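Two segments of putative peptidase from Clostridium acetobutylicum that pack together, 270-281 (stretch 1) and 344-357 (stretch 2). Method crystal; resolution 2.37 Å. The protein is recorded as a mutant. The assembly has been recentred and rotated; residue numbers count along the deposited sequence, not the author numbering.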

# COMPACT_ATOMS: atom_id res chain seq x y z
N ALA A 270 -9.16 6.35 -12.15
CA ALA A 270 -10.11 7.37 -12.65
C ALA A 270 -11.51 6.99 -12.20
O ALA A 270 -11.73 5.87 -11.75
CB ALA A 270 -10.08 7.47 -14.17
N GLU A 271 -12.45 7.91 -12.30
CA GLU A 271 -13.80 7.64 -11.85
C GLU A 271 -14.40 6.37 -12.47
O GLU A 271 -14.96 5.53 -11.73
CB GLU A 271 -14.72 8.81 -12.06
CG GLU A 271 -16.01 8.62 -11.30
CD GLU A 271 -17.02 9.73 -11.49
OE1 GLU A 271 -16.59 10.85 -11.89
OE2 GLU A 271 -18.22 9.46 -11.21
N ILE A 272 -14.21 6.20 -13.77
CA ILE A 272 -14.74 5.02 -14.46
C ILE A 272 -14.12 3.72 -13.89
O ILE A 272 -14.82 2.74 -13.72
CB ILE A 272 -14.60 5.12 -16.03
CG1 ILE A 272 -15.34 3.97 -16.72
CG2 ILE A 272 -13.13 5.15 -16.45
CD1 ILE A 272 -16.80 3.86 -16.35
N ASP A 273 -12.83 3.72 -13.57
CA ASP A 273 -12.17 2.52 -12.97
C ASP A 273 -12.80 2.18 -11.64
O ASP A 273 -13.11 1.01 -11.36
CB ASP A 273 -10.68 2.77 -12.69
CG ASP A 273 -9.88 3.04 -13.96
OD1 ASP A 273 -10.05 2.30 -14.96
OD2 ASP A 273 -9.07 4.00 -13.94
N LYS A 274 -12.98 3.22 -10.82
CA LYS A 274 -13.53 3.07 -9.48
C LYS A 274 -14.96 2.60 -9.60
O LYS A 274 -15.40 1.74 -8.83
CB LYS A 274 -13.41 4.39 -8.69
CG LYS A 274 -11.96 4.80 -8.43
CD LYS A 274 -11.49 4.74 -7.02
CE LYS A 274 -11.73 6.11 -6.31
NZ LYS A 274 -10.76 6.35 -5.14
N ILE A 275 -15.70 3.13 -10.58
CA ILE A 275 -17.11 2.74 -10.74
C ILE A 275 -17.19 1.28 -11.20
O ILE A 275 -17.87 0.46 -10.59
CB ILE A 275 -17.87 3.64 -11.74
CG1 ILE A 275 -18.18 4.99 -11.11
CG2 ILE A 275 -19.17 2.97 -12.21
CD1 ILE A 275 -18.78 5.95 -12.13
N VAL A 276 -16.50 0.96 -12.28
CA VAL A 276 -16.58 -0.42 -12.77
C VAL A 276 -16.11 -1.45 -11.71
O VAL A 276 -16.73 -2.48 -11.55
CB VAL A 276 -15.84 -0.64 -14.13
CG1 VAL A 276 -15.76 -2.16 -14.45
CG2 VAL A 276 -16.55 0.17 -15.25
N GLU A 277 -15.04 -1.16 -10.96
CA GLU A 277 -14.55 -2.17 -10.00
C GLU A 277 -15.53 -2.32 -8.83
O GLU A 277 -15.69 -3.40 -8.32
CB GLU A 277 -13.13 -1.86 -9.53
CG GLU A 277 -12.10 -1.90 -10.68
CD GLU A 277 -10.81 -1.19 -10.32
OE1 GLU A 277 -10.36 -1.36 -9.17
OE2 GLU A 277 -10.25 -0.47 -11.17
N LYS A 278 -16.23 -1.24 -8.47
CA LYS A 278 -17.22 -1.27 -7.41
C LYS A 278 -18.47 -2.05 -7.82
O LYS A 278 -19.06 -2.74 -6.98
CB LYS A 278 -17.61 0.16 -6.97
CG LYS A 278 -18.40 0.25 -5.65
CD LYS A 278 -17.66 -0.42 -4.48
CE LYS A 278 -18.31 -0.07 -3.16
NZ LYS A 278 -18.01 -1.03 -2.08
N VAL A 279 -18.86 -1.95 -9.09
CA VAL A 279 -19.97 -2.76 -9.61
C VAL A 279 -19.58 -4.26 -9.58
O VAL A 279 -20.33 -5.11 -9.04
CB VAL A 279 -20.44 -2.31 -11.01
CG1 VAL A 279 -21.43 -3.30 -11.58
CG2 VAL A 279 -21.04 -0.84 -10.99
N LEU A 280 -18.39 -4.58 -10.09
CA LEU A 280 -17.91 -5.98 -10.11
C LEU A 280 -17.81 -6.59 -8.71
O LEU A 280 -18.24 -7.75 -8.46
CB LEU A 280 -16.56 -6.09 -10.82
CG LEU A 280 -16.60 -5.77 -12.34
CD1 LEU A 280 -15.19 -5.63 -12.88
CD2 LEU A 280 -17.42 -6.83 -13.15
N MSE A 281 -17.27 -5.79 -7.80
CA MSE A 281 -17.04 -6.22 -6.42
C MSE A 281 -18.32 -6.79 -5.76
O MSE A 281 -18.28 -7.76 -4.98
CB MSE A 281 -16.51 -5.02 -5.66
CG MSE A 281 -16.25 -5.28 -4.21
SE MSE A 281 -15.48 -3.69 -3.36
CE MSE A 281 -14.10 -3.20 -4.71
N LYS A 344 -26.40 -6.28 -18.56
CA LYS A 344 -26.79 -5.92 -17.20
C LYS A 344 -25.64 -5.15 -16.50
O LYS A 344 -25.86 -4.11 -15.84
CB LYS A 344 -27.16 -7.23 -16.46
CG LYS A 344 -27.37 -7.15 -14.95
CD LYS A 344 -28.30 -8.29 -14.47
CE LYS A 344 -27.57 -9.57 -14.08
NZ LYS A 344 -26.95 -9.43 -12.74
N THR A 345 -24.41 -5.61 -16.68
CA THR A 345 -23.28 -4.98 -15.98
C THR A 345 -23.01 -3.56 -16.52
O THR A 345 -22.78 -2.61 -15.77
CB THR A 345 -22.03 -5.85 -16.01
OG1 THR A 345 -22.32 -7.19 -15.50
CG2 THR A 345 -20.93 -5.19 -15.21
N TYR A 346 -23.05 -3.44 -17.84
CA TYR A 346 -22.90 -2.14 -18.47
C TYR A 346 -23.99 -1.21 -17.98
O TYR A 346 -23.71 -0.06 -17.67
CB TYR A 346 -22.88 -2.25 -20.03
CG TYR A 346 -21.50 -2.43 -20.64
CD1 TYR A 346 -20.84 -3.66 -20.62
CD2 TYR A 346 -20.86 -1.38 -21.30
CE1 TYR A 346 -19.58 -3.81 -21.21
CE2 TYR A 346 -19.61 -1.52 -21.88
CZ TYR A 346 -18.96 -2.72 -21.83
OH TYR A 346 -17.71 -2.87 -22.42
N LEU A 347 -25.24 -1.68 -17.92
CA LEU A 347 -26.32 -0.83 -17.44
C LEU A 347 -26.10 -0.40 -15.97
O LEU A 347 -26.43 0.74 -15.58
CB LEU A 347 -27.69 -1.52 -17.62
CG LEU A 347 -28.23 -1.65 -19.05
CD1 LEU A 347 -29.65 -2.14 -19.03
CD2 LEU A 347 -28.15 -0.32 -19.79
N GLU A 348 -25.56 -1.31 -15.16
CA GLU A 348 -25.30 -1.02 -13.73
C GLU A 348 -24.19 0.01 -13.60
O GLU A 348 -24.20 0.88 -12.72
CB GLU A 348 -24.92 -2.29 -12.98
CG GLU A 348 -24.94 -2.14 -11.44
CD GLU A 348 -26.30 -1.74 -10.92
OE1 GLU A 348 -27.30 -2.23 -11.50
OE2 GLU A 348 -26.38 -0.95 -9.95
N VAL A 349 -23.19 -0.14 -14.47
CA VAL A 349 -22.14 0.85 -14.56
C VAL A 349 -22.75 2.22 -14.85
O VAL A 349 -22.43 3.18 -14.15
CB VAL A 349 -21.08 0.45 -15.57
CG1 VAL A 349 -20.18 1.64 -15.93
CG2 VAL A 349 -20.28 -0.70 -15.00
N ILE A 350 -23.65 2.28 -15.85
CA ILE A 350 -24.26 3.53 -16.30
C ILE A 350 -25.14 4.10 -15.21
O ILE A 350 -25.08 5.29 -14.93
CB ILE A 350 -25.03 3.39 -17.64
CG1 ILE A 350 -24.03 3.19 -18.80
CG2 ILE A 350 -25.90 4.61 -17.89
CD1 ILE A 350 -24.62 2.76 -20.19
N TYR A 351 -25.94 3.24 -14.58
CA TYR A 351 -26.71 3.66 -13.39
C TYR A 351 -25.77 4.28 -12.34
O TYR A 351 -26.11 5.29 -11.75
CB TYR A 351 -27.45 2.46 -12.78
CG TYR A 351 -28.19 2.75 -11.48
CD1 TYR A 351 -27.51 2.77 -10.24
CD2 TYR A 351 -29.55 2.97 -11.47
CE1 TYR A 351 -28.19 3.03 -9.06
CE2 TYR A 351 -30.25 3.22 -10.27
CZ TYR A 351 -29.57 3.24 -9.08
OH TYR A 351 -30.25 3.50 -7.91
N THR A 352 -24.60 3.70 -12.12
CA THR A 352 -23.66 4.24 -11.10
C THR A 352 -23.10 5.61 -11.54
O THR A 352 -23.02 6.56 -10.75
CB THR A 352 -22.54 3.22 -10.78
OG1 THR A 352 -23.13 1.95 -10.45
CG2 THR A 352 -21.69 3.69 -9.62
N ILE A 353 -22.71 5.70 -12.79
CA ILE A 353 -22.19 6.94 -13.35
C ILE A 353 -23.20 8.05 -13.14
O ILE A 353 -22.85 9.13 -12.70
CB ILE A 353 -21.95 6.80 -14.87
CG1 ILE A 353 -20.74 5.92 -15.14
CG2 ILE A 353 -21.76 8.19 -15.53
CD1 ILE A 353 -20.70 5.48 -16.61
N GLU A 354 -24.45 7.76 -13.46
CA GLU A 354 -25.51 8.76 -13.41
C GLU A 354 -25.88 9.21 -12.00
O GLU A 354 -26.13 10.38 -11.77
CB GLU A 354 -26.75 8.17 -14.07
CG GLU A 354 -26.65 8.10 -15.56
CD GLU A 354 -26.96 9.41 -16.22
OE1 GLU A 354 -27.97 10.02 -15.83
OE2 GLU A 354 -26.19 9.84 -17.12
N ASN A 355 -25.92 8.26 -11.06
CA ASN A 355 -26.32 8.53 -9.67
C ASN A 355 -25.20 8.79 -8.66
O ASN A 355 -25.46 8.81 -7.46
CB ASN A 355 -27.20 7.39 -9.14
CG ASN A 355 -28.53 7.30 -9.86
OD1 ASN A 355 -29.29 8.26 -9.87
ND2 ASN A 355 -28.82 6.14 -10.47
N ASN A 356 -23.97 8.98 -9.14
CA ASN A 356 -22.83 9.26 -8.26
C ASN A 356 -22.80 10.72 -7.84
O ASN A 356 -21.89 11.46 -8.20
CB ASN A 356 -21.48 8.90 -8.93
CG ASN A 356 -20.30 8.97 -7.96
OD1 ASN A 356 -20.48 8.80 -6.76
ND2 ASN A 356 -19.08 9.21 -8.47
N ARG A 357 -23.75 11.12 -7.00
CA ARG A 357 -23.82 12.52 -6.58
C ARG A 357 -22.92 12.87 -5.38
O ARG A 357 -22.30 11.99 -4.79
CB ARG A 357 -25.27 12.89 -6.36
CG ARG A 357 -26.03 12.88 -7.66
CD ARG A 357 -27.53 13.00 -7.48
NE ARG A 357 -28.13 12.54 -8.72
CZ ARG A 357 -28.15 13.25 -9.85
NH1 ARG A 357 -27.65 14.49 -9.91
NH2 ARG A 357 -28.69 12.71 -10.93
O HOH W 1 -20.62 10.56 -12.52

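Packing of helix 271-281 against the helix that runs through stretch 2 in a putative peptidase from Clostridium acetobutylicum. The axes approach to 9.5 Å and their N-to-C directions differ by 126°, so the helices run in broadly opposing senses but cross steeply, and the contact buries 476 Å² in total. The backbones come nearest where V276 CA lies 6.0 Å from V349 CA.

Along stretch 2, K344 does not reach the partner helix, and the contact opens at T345. Its CA-to-CB bond points sideways, and its methyl does the packing: T345 CG2 lies 4.1 Å from V279 CG1 and 4.4 Å from L280 CD2. The hydroxyl, T345 OG1, is hydrogen-bonded elsewhere in the structure. Y346 and L347 make no contact with stretch 1.

One turn on from T345, E348 points toward stretch 1 yet contributes its aliphatic part, with E348 CG 3.7 Å from V279 CG1; its carboxylate oxygens find their partners elsewhere. Its chi2 is 60° (p).

V349 is the hub of the contact. Although its CA-to-CB bond points sideways, its side chain is a knob seated among I272, I275, V276 and V279. Both methyls lie near V276 CG2, V349 CG2 at 3.8 Å and V349 CG1 at 4.0 Å; V349 CG2 is also 4.1 Å from V279 CG2, and V349 CG1 is 4.1 Å from both I272 CD1 and I275 CG2. A beta-branched side chain fills the hole without any polar group to satisfy. Its backbone is also covered, V349 O lying 3.8 Å from I275 CG2. The packing is reciprocal: V279 is itself a knob, held among T345, E348, V349 and T352.

I350 points away and Y351 is out of reach, so the helix next meets its partner at T352. This side chain points toward stretch 1, with T352 CB 3.7 Å from I275 CG2 and T352 OG1 3.5 Å from V279 CG2. The hydroxyl beside that methyl donates to its own helix, T352 OG1 to E348 O at 2.7 Å.

I353 extends the apolar seam toward the start of helix 271-281. I353 CG1 packs 3.6 Å from I275 CD1, and I353 CD1 lies 4.2 Å from I272 CD1, whose side-chain end comes nearer than its sideways CA-to-CB bond suggests.

E354 and N355 leave stretch 1 untouched; N356 then closes the contact with its direct hydrogen bond. N356 ND2 donates to E271 OE2 at 2.9 Å with an N-H...acceptor angle of 162°, close to linear. E271 reaches it with chi1 and chi2 both t. The same carboxylate oxygen accepts from a water, E271 OE2 to water O 2.9 Å, and that water also donates to the backbone, water O to I353 O 2.7 Å, bridging the two stretches. R357 lies beyond reach.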